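Local coordinates for oxidoreductase, NAD-binding/iron-sulfur cluster-binding protein (Nitratireductor pacificus pht-3B, PDB 6ZXU) that acts as a catabolic reductive dehalogenase, carrying a cobalamin and two iron-sulfur clusters that probably serve the reductive removal of halogen from its substrates, at residues 417-421 and 473-477; 463-467 and 519-523. All blocks are in the same frame, centred on the assembly; numbering follows the deposited sequence.

Contact 1 (417-421 and 473-477); sequences EAYHD and SARSH
On one face of the four-stranded antiparallel sheet of the cobalamin-binding part, the loop before strand 422-429 lays two aromatic side chains against edge strand 474-477. Residues 417-421 form no regular structure; Ala418 (phi/psi -78/78) centres an inverse gamma turn, after which Tyr419 (-82/-16) and extended His420 (-125/156) both direct CA-to-CB toward the strand. The nearest CA pair is His420 to Ala474, 7.4 Å, so side chains bridge the gap. His420, with chi1 m, donates from NE2 to Ser473 OG at 2.9 Å, with an N-H...O angle of 162°; its CE1 lies 3.6 Å from Arg475 N and 3.9 Å from Arg475 CB. Tyr419, chi1 p, brings OH to 3.3 Å from His477 CE1, near the plane of that imidazole, and to 3.8 Å from Arg475 CD. Arg475 is extended (chi1 to chi3 all t) and gives NH1 to Gly359 O, while Tyr419 OH is hydrogen-bonded to Glu483 OE1. Ser473 OG is also hydrogen-bonded to Glu362 O, and His420 ND1 to Thr520 OG1. With a proton on NE2 and polar partners at both ring nitrogens, the His420 imidazole joins the loop to Ser473, just ahead of strand 474-477, and to Thr520 of neighbouring strand 514-521, within a buried interface of 222 Å².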
# COMPACT_ATOMS: atom_id res chain seq x y z
N GLU A 417 24.25 -12.93 -2.02
CA GLU A 417 24.38 -13.82 -0.89
C GLU A 417 23.13 -13.79 -0.07
O GLU A 417 22.42 -12.77 -0.02
CB GLU A 417 25.53 -13.39 0.02
CG GLU A 417 26.91 -13.40 -0.68
CD GLU A 417 27.26 -14.75 -1.31
OE1 GLU A 417 27.72 -14.77 -2.52
OE2 GLU A 417 27.05 -15.79 -0.57
N ALA A 418 22.84 -14.88 0.59
CA ALA A 418 21.78 -14.88 1.61
C ALA A 418 22.29 -14.23 2.91
O ALA A 418 22.56 -14.92 3.88
CB ALA A 418 21.28 -16.31 1.85
N TYR A 419 22.35 -12.91 2.95
CA TYR A 419 23.08 -12.25 3.99
C TYR A 419 22.40 -12.06 5.33
O TYR A 419 23.07 -11.77 6.30
CB TYR A 419 23.66 -10.93 3.44
CG TYR A 419 22.67 -10.12 2.61
CD1 TYR A 419 21.66 -9.43 3.22
CD2 TYR A 419 22.80 -10.05 1.25
CE1 TYR A 419 20.73 -8.69 2.48
CE2 TYR A 419 21.93 -9.33 0.49
CZ TYR A 419 20.86 -8.64 1.12
OH TYR A 419 20.02 -7.85 0.35
N HIS A 420 21.06 -12.20 5.45
CA HIS A 420 20.38 -12.01 6.67
C HIS A 420 19.53 -13.25 7.01
O HIS A 420 19.08 -13.95 6.15
CB HIS A 420 19.42 -10.82 6.63
CG HIS A 420 20.08 -9.51 6.56
ND1 HIS A 420 19.60 -8.48 5.80
CD2 HIS A 420 21.22 -9.05 7.13
CE1 HIS A 420 20.42 -7.44 5.89
NE2 HIS A 420 21.41 -7.78 6.69
N ASP A 421 19.27 -13.42 8.28
CA ASP A 421 18.55 -14.58 8.82
C ASP A 421 17.06 -14.53 8.80
O ASP A 421 16.44 -15.55 8.76
CB ASP A 421 18.98 -14.74 10.27
CG ASP A 421 20.48 -15.25 10.42
OD1 ASP A 421 20.99 -15.86 9.46
OD2 ASP A 421 21.10 -14.95 11.50
N SER A 473 22.30 -5.99 11.47
CA SER A 473 22.28 -5.61 10.08
C SER A 473 20.80 -5.77 9.54
O SER A 473 20.09 -6.66 9.95
CB SER A 473 23.20 -6.51 9.27
OG SER A 473 23.38 -6.06 7.97
N ALA A 474 20.40 -4.88 8.68
CA ALA A 474 19.02 -4.88 8.15
C ALA A 474 19.00 -4.08 6.88
O ALA A 474 19.66 -3.05 6.76
CB ALA A 474 18.07 -4.32 9.17
N ARG A 475 18.28 -4.60 5.89
CA ARG A 475 18.11 -3.97 4.60
C ARG A 475 16.67 -4.10 4.15
O ARG A 475 16.10 -5.20 4.23
CB ARG A 475 19.03 -4.61 3.60
CG ARG A 475 18.92 -3.93 2.28
CD ARG A 475 20.01 -4.22 1.34
NE ARG A 475 19.71 -3.61 0.04
CZ ARG A 475 20.12 -2.41 -0.42
NH1 ARG A 475 20.88 -1.61 0.33
NH2 ARG A 475 19.80 -2.03 -1.62
N SER A 476 16.05 -3.01 3.68
CA SER A 476 14.69 -3.14 3.12
C SER A 476 14.75 -3.48 1.63
O SER A 476 15.76 -3.33 0.97
CB SER A 476 13.86 -1.86 3.35
OG SER A 476 14.33 -0.84 2.58
N HIS A 477 13.66 -4.04 1.16
CA HIS A 477 13.53 -4.56 -0.18
C HIS A 477 12.25 -4.04 -0.82
O HIS A 477 11.16 -4.52 -0.55
CB HIS A 477 13.52 -6.09 -0.08
CG HIS A 477 14.76 -6.64 0.56
ND1 HIS A 477 15.92 -6.87 -0.12
CD2 HIS A 477 14.98 -7.04 1.82
CE1 HIS A 477 16.80 -7.40 0.70
NE2 HIS A 477 16.25 -7.52 1.87

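Contact 2 (463-467 and 519-523); sequences MAAHC and FTTDL
A helix-on-sheet layer is built here: the segment 463-467 of helix 445-469 runs almost parallel to strand 519-521, at 12° between N-to-C directions and 9.2 Å between axes. The closest CA pairs are Ala464 to Phe519, 6.6 Å, and Cys467 to Leu523, 7.0 Å. Phe519, chi1 p and chi2 -91°, is the main bump. Small Ala464 leaves the hollow for it: Ala464 CA and Met463 C lie over one ring face, Ala464 CB is 4.0 Å from Phe519 CD2, and Met463 CB reaches Phe519 CE1 at 3.6 Å. Two oblique sulfur-aromatic contacts complete the fit, Met463 SD at 5.3 Å and Cys467 SG at 5.2 Å from the centroid of the Phe519 ring. Cys467, chi1 m, inserts SG among Phe519 CE2 (3.9 Å), Thr521 OG1 (3.8 Å) and Leu523 CD2 (4.3 Å). Thr521 OG1 accepts from Leu523 N at 3.2 Å, an ST turn ending the strand, and is also hydrogen-bonded to Ser473 O. No hydrogen bond crosses this interface, so its 244 Å² rest mainly on apolar and sulfur-aromatic contacts.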
# COMPACT_ATOMS: atom_id res chain seq x y z
N MET A 463 12.19 1.05 9.91
CA MET A 463 12.34 -0.12 10.76
C MET A 463 13.72 -0.74 10.64
O MET A 463 14.33 -1.10 11.64
CB MET A 463 11.25 -1.13 10.48
CG MET A 463 9.88 -0.65 11.01
SD MET A 463 8.55 -1.74 10.52
CE MET A 463 8.76 -3.09 11.68
N ALA A 464 14.19 -0.93 9.44
CA ALA A 464 15.51 -1.44 9.20
C ALA A 464 16.58 -0.51 9.79
O ALA A 464 17.56 -0.99 10.37
CB ALA A 464 15.74 -1.66 7.74
N ALA A 465 16.38 0.80 9.70
CA ALA A 465 17.33 1.77 10.31
C ALA A 465 17.38 1.64 11.79
O ALA A 465 18.46 1.69 12.40
CB ALA A 465 16.98 3.19 9.95
N HIS A 466 16.25 1.30 12.42
CA HIS A 466 16.24 1.07 13.84
C HIS A 466 16.95 -0.17 14.24
O HIS A 466 17.70 -0.21 15.22
CB HIS A 466 14.80 1.10 14.43
CG HIS A 466 14.77 1.14 15.92
ND1 HIS A 466 15.34 2.16 16.66
CD2 HIS A 466 14.23 0.29 16.81
CE1 HIS A 466 15.17 1.91 17.94
NE2 HIS A 466 14.51 0.78 18.06
N CYS A 467 16.77 -1.22 13.47
CA CYS A 467 17.55 -2.44 13.70
C CYS A 467 19.08 -2.15 13.65
O CYS A 467 19.79 -2.67 14.45
CB CYS A 467 17.20 -3.54 12.64
SG CYS A 467 15.59 -4.28 12.94
N PHE A 519 11.70 -6.27 4.83
CA PHE A 519 13.07 -6.01 5.18
C PHE A 519 13.65 -7.20 5.86
O PHE A 519 12.98 -7.85 6.66
CB PHE A 519 13.33 -4.73 6.01
CG PHE A 519 12.93 -4.81 7.42
CD1 PHE A 519 11.65 -4.41 7.82
CD2 PHE A 519 13.87 -5.13 8.40
CE1 PHE A 519 11.28 -4.44 9.14
CE2 PHE A 519 13.48 -5.18 9.74
CZ PHE A 519 12.20 -4.84 10.10
N THR A 520 14.89 -7.50 5.48
CA THR A 520 15.62 -8.61 6.10
C THR A 520 16.48 -8.07 7.24
O THR A 520 16.87 -6.90 7.23
CB THR A 520 16.44 -9.35 5.08
OG1 THR A 520 17.28 -8.46 4.34
CG2 THR A 520 15.47 -10.09 4.09
N THR A 521 16.76 -8.92 8.20
CA THR A 521 17.54 -8.55 9.35
C THR A 521 18.16 -9.75 10.03
O THR A 521 17.70 -10.86 9.89
CB THR A 521 16.69 -7.72 10.34
OG1 THR A 521 17.50 -7.19 11.41
CG2 THR A 521 15.50 -8.46 10.90
N ASP A 522 19.15 -9.45 10.90
CA ASP A 522 19.70 -10.44 11.86
C ASP A 522 19.13 -10.36 13.26
O ASP A 522 19.42 -11.23 14.09
CB ASP A 522 21.25 -10.33 11.91
CG ASP A 522 21.90 -10.79 10.62
OD1 ASP A 522 21.34 -11.75 9.94
OD2 ASP A 522 22.94 -10.15 10.29
N LEU A 523 18.26 -9.39 13.56
CA LEU A 523 17.63 -9.36 14.87
C LEU A 523 16.91 -10.62 15.19
O LEU A 523 16.03 -11.04 14.47
CB LEU A 523 16.67 -8.20 14.97
CG LEU A 523 15.96 -8.04 16.27
CD1 LEU A 523 16.96 -7.53 17.32
CD2 LEU A 523 14.78 -7.07 16.15

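How the contacts relate
The contacts, centred 8 Å apart, use opposite faces of neighbouring antiparallel strands 474-477 and 514-521. On contact 1's face, Thr520 OG1 lies 2.7 Å from His420 ND1 and 2.8 Å from His477 NE2, both probable hydrogen bonds; on the other, Phe519 and Thr521 meet the helix, as does Ala474 through Ala464 and Cys467. Backbone hydrogen bonding of Arg475 with Thr520 pairs the strands, and Arg475 O packs 3.3 Å from Phe519 CB. Helix 445-469 precedes strand 474-477 by a short connection; in chain order the contacts' segments alternate. Contact 1 is nearer the cofactor: the His477 side chain is about 7 Å from cobalamin and about 4 Å from those of Val484 and His486, which bind cobalamin, whereas the Phe519 side chain is about 12 Å from cobalamin.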